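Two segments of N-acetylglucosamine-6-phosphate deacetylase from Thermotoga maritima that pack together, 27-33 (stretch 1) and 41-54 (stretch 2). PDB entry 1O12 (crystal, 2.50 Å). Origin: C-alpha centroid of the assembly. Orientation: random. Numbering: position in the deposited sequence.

Stretch 1, residues 27-33: EFTGDVE
Stretch 2 (41-54) KVEKRECIPRGVLM

The two stretches form an antiparallel β-ladder, held by paired backbone hydrogen bonds and reinforced by two salt bridges and small apolar contacts, burying 771 Å² in all. Strand 27-33 runs against strand 41-44 at 174°, their axes approaching to 4.7 Å, with both backbones extended (Val32 at phi/psi -122/135, Val42 at -122/104).

The register pairs Glu33 with Lys41, Val32 with Val42, Asp31 with Glu43 and Gly30 with Lys44. Asp31 and Glu43 exchange two bonds, Asp31 N to Glu43 O at 2.9 Å and Glu43 N to Asp31 O at 2.8 Å. At the next hydrogen-bonded pair, Glu33 N donates to Lys41 O at 2.6 Å, while the return from Lys41 N to Glu33 O is weak at 3.3 Å. Beyond the strand, Arg45 N reaches Thr29 O at 2.9 Å. Gly30 (171/-159) suits its place because a CB would clash with Glu43 O.

Asp31, Glu33, Lys41 and Glu43 share one face, where opposite charges can meet. Glu33 OE2 and Lys41 NZ form a salt bridge at 2.9 Å. Asp31 (chi1 m) is buried, and its charge is met by Arg45 (chi1 t, chi3 m), whose NH2 lies 2.9 Å from Asp31 OD1 in a salt bridge with a weak hydrogen bond.

Val32 and Val42, both t, occupy the other face. Branched valine fits an extended backbone, and Val32 CG2 packs 3.7 Å from CD2 of buried Leu53 (chi1 t, chi2 p), in the later strand of stretch 2. Phe28 (chi1 p, chi2 79°) points toward stretch 2 and presents its ring edge to Val42, CZ to CG1 4.1 Å. Thr29, also p, donates from OG1 to Arg45 O at 2.6 Å, its short hydroxyl tying down the chain where the strand gives way to loop.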

# COMPACT_ATOMS: atom_id res chain seq x y z
N GLU A 27 -18.54 20.31 -6.08
CA GLU A 27 -18.17 21.67 -6.45
C GLU A 27 -19.11 22.24 -7.51
O GLU A 27 -19.48 21.55 -8.44
CB GLU A 27 -16.74 21.70 -6.94
CG GLU A 27 -16.44 20.59 -7.87
CD GLU A 27 -14.97 20.35 -7.99
OE1 GLU A 27 -14.31 21.08 -8.75
OE2 GLU A 27 -14.47 19.43 -7.29
N PHE A 28 -19.47 23.51 -7.36
CA PHE A 28 -20.39 24.13 -8.30
C PHE A 28 -20.43 25.64 -8.17
O PHE A 28 -20.15 26.19 -7.10
CB PHE A 28 -21.78 23.55 -8.07
CG PHE A 28 -22.22 23.60 -6.64
CD1 PHE A 28 -22.71 24.79 -6.09
CD2 PHE A 28 -22.14 22.47 -5.83
CE1 PHE A 28 -23.10 24.85 -4.76
CE2 PHE A 28 -22.53 22.52 -4.48
CZ PHE A 28 -23.01 23.71 -3.95
N THR A 29 -20.77 26.33 -9.26
CA THR A 29 -20.84 27.78 -9.22
C THR A 29 -22.11 28.20 -8.52
O THR A 29 -23.14 27.54 -8.62
CB THR A 29 -20.85 28.40 -10.63
OG1 THR A 29 -22.01 27.95 -11.34
CG2 THR A 29 -19.61 27.99 -11.39
N GLY A 30 -22.02 29.31 -7.79
CA GLY A 30 -23.17 29.81 -7.06
C GLY A 30 -22.80 30.95 -6.11
O GLY A 30 -21.77 31.62 -6.28
N ASP A 31 -23.65 31.18 -5.12
CA ASP A 31 -23.43 32.25 -4.14
C ASP A 31 -23.65 31.65 -2.75
O ASP A 31 -24.44 30.70 -2.59
CB ASP A 31 -24.42 33.41 -4.36
CG ASP A 31 -24.40 33.96 -5.80
OD1 ASP A 31 -25.36 34.68 -6.19
OD2 ASP A 31 -23.44 33.68 -6.54
N VAL A 32 -22.93 32.18 -1.76
CA VAL A 32 -23.04 31.72 -0.38
C VAL A 32 -23.45 32.93 0.48
O VAL A 32 -22.90 34.03 0.34
CB VAL A 32 -21.71 31.09 0.17
CG1 VAL A 32 -21.89 30.69 1.64
CG2 VAL A 32 -21.32 29.88 -0.65
N GLU A 33 -24.41 32.70 1.36
CA GLU A 33 -24.94 33.73 2.23
C GLU A 33 -24.59 33.47 3.69
O GLU A 33 -24.91 32.42 4.25
CB GLU A 33 -26.45 33.79 2.08
CG GLU A 33 -27.04 35.18 2.18
CD GLU A 33 -28.51 35.18 1.75
OE1 GLU A 33 -29.35 34.57 2.47
OE2 GLU A 33 -28.82 35.79 0.70
N LYS A 41 -27.37 30.33 3.46
CA LYS A 41 -27.87 30.03 2.13
C LYS A 41 -26.75 29.71 1.15
O LYS A 41 -25.78 30.46 1.01
CB LYS A 41 -28.71 31.21 1.60
CG LYS A 41 -29.78 30.82 0.60
CD LYS A 41 -29.74 31.68 -0.67
CE LYS A 41 -29.95 33.16 -0.37
NZ LYS A 41 -29.63 34.06 -1.53
N VAL A 42 -26.90 28.57 0.48
CA VAL A 42 -25.94 28.14 -0.52
C VAL A 42 -26.75 27.98 -1.81
O VAL A 42 -27.51 27.01 -1.95
CB VAL A 42 -25.31 26.78 -0.14
CG1 VAL A 42 -24.24 26.41 -1.13
CG2 VAL A 42 -24.72 26.86 1.23
N GLU A 43 -26.62 28.93 -2.73
CA GLU A 43 -27.38 28.85 -3.98
C GLU A 43 -26.59 28.51 -5.24
O GLU A 43 -25.76 29.29 -5.70
CB GLU A 43 -28.13 30.15 -4.23
CG GLU A 43 -28.95 30.11 -5.50
CD GLU A 43 -29.68 31.42 -5.77
OE1 GLU A 43 -30.38 31.91 -4.84
OE2 GLU A 43 -29.56 31.95 -6.91
N LYS A 44 -26.88 27.33 -5.79
CA LYS A 44 -26.23 26.85 -7.01
C LYS A 44 -26.76 27.72 -8.14
O LYS A 44 -27.95 27.73 -8.40
CB LYS A 44 -26.61 25.38 -7.23
CG LYS A 44 -26.05 24.76 -8.51
CD LYS A 44 -26.70 23.39 -8.82
CE LYS A 44 -26.35 22.88 -10.25
NZ LYS A 44 -26.98 21.56 -10.57
N ARG A 45 -25.88 28.46 -8.79
CA ARG A 45 -26.28 29.33 -9.88
C ARG A 45 -25.29 29.16 -11.03
O ARG A 45 -24.10 29.34 -10.84
CB ARG A 45 -26.28 30.80 -9.44
CG ARG A 45 -26.88 31.74 -10.49
CD ARG A 45 -26.03 33.01 -10.74
NE ARG A 45 -26.17 34.02 -9.70
CZ ARG A 45 -25.52 35.18 -9.70
NH1 ARG A 45 -24.70 35.48 -10.69
NH2 ARG A 45 -25.70 36.03 -8.69
N GLU A 46 -25.78 28.82 -12.23
CA GLU A 46 -24.89 28.63 -13.38
C GLU A 46 -24.48 29.95 -13.98
O GLU A 46 -25.29 30.66 -14.58
CB GLU A 46 -25.55 27.74 -14.45
CG GLU A 46 -25.72 26.27 -14.02
CD GLU A 46 -26.03 25.32 -15.18
OE1 GLU A 46 -25.19 25.24 -16.11
OE2 GLU A 46 -27.10 24.66 -15.16
N CYS A 47 -23.19 30.27 -13.82
CA CYS A 47 -22.59 31.51 -14.32
C CYS A 47 -21.09 31.24 -14.40
O CYS A 47 -20.67 30.09 -14.25
CB CYS A 47 -22.85 32.65 -13.34
SG CYS A 47 -22.20 32.33 -11.68
N ILE A 48 -20.29 32.29 -14.62
CA ILE A 48 -18.82 32.15 -14.72
C ILE A 48 -18.17 32.58 -13.41
O ILE A 48 -18.27 33.74 -13.00
CB ILE A 48 -18.23 33.00 -15.90
CG1 ILE A 48 -18.99 34.33 -16.04
CG2 ILE A 48 -18.29 32.20 -17.20
CD1 ILE A 48 -18.63 35.13 -17.31
N PRO A 49 -17.48 31.65 -12.73
CA PRO A 49 -16.78 31.81 -11.45
C PRO A 49 -15.72 32.89 -11.32
O PRO A 49 -14.92 33.12 -12.22
CB PRO A 49 -16.21 30.42 -11.20
CG PRO A 49 -17.17 29.53 -11.89
CD PRO A 49 -17.43 30.25 -13.18
N ARG A 50 -15.72 33.51 -10.14
CA ARG A 50 -14.83 34.60 -9.74
C ARG A 50 -13.55 34.05 -9.11
O ARG A 50 -12.46 34.60 -9.26
CB ARG A 50 -15.58 35.50 -8.72
CG ARG A 50 -14.87 36.80 -8.27
CD ARG A 50 -14.85 37.03 -6.71
NE ARG A 50 -16.17 37.19 -6.08
CZ ARG A 50 -16.41 37.96 -5.01
NH1 ARG A 50 -15.41 38.65 -4.45
NH2 ARG A 50 -17.63 38.04 -4.50
N GLY A 51 -13.70 32.96 -8.37
CA GLY A 51 -12.58 32.33 -7.70
C GLY A 51 -13.11 31.06 -7.05
O GLY A 51 -14.22 30.58 -7.37
N VAL A 52 -12.33 30.49 -6.14
CA VAL A 52 -12.76 29.27 -5.47
C VAL A 52 -13.06 29.59 -4.02
O VAL A 52 -12.38 30.41 -3.41
CB VAL A 52 -11.65 28.16 -5.51
CG1 VAL A 52 -12.18 26.87 -4.92
CG2 VAL A 52 -11.19 27.95 -6.94
N LEU A 53 -14.10 28.97 -3.48
CA LEU A 53 -14.47 29.18 -2.08
C LEU A 53 -14.47 27.79 -1.45
O LEU A 53 -15.15 26.88 -1.94
CB LEU A 53 -15.87 29.77 -1.96
CG LEU A 53 -16.19 30.29 -0.55
CD1 LEU A 53 -15.47 31.60 -0.34
CD2 LEU A 53 -17.70 30.50 -0.35
N MSE A 54 -13.69 27.63 -0.39
CA MSE A 54 -13.61 26.34 0.29
C MSE A 54 -13.77 26.52 1.80
O MSE A 54 -13.66 27.65 2.32
CB MSE A 54 -12.24 25.69 0.05
CG MSE A 54 -11.76 25.62 -1.38
SE MSE A 54 -9.97 24.75 -1.49
CE MSE A 54 -10.54 22.95 -0.90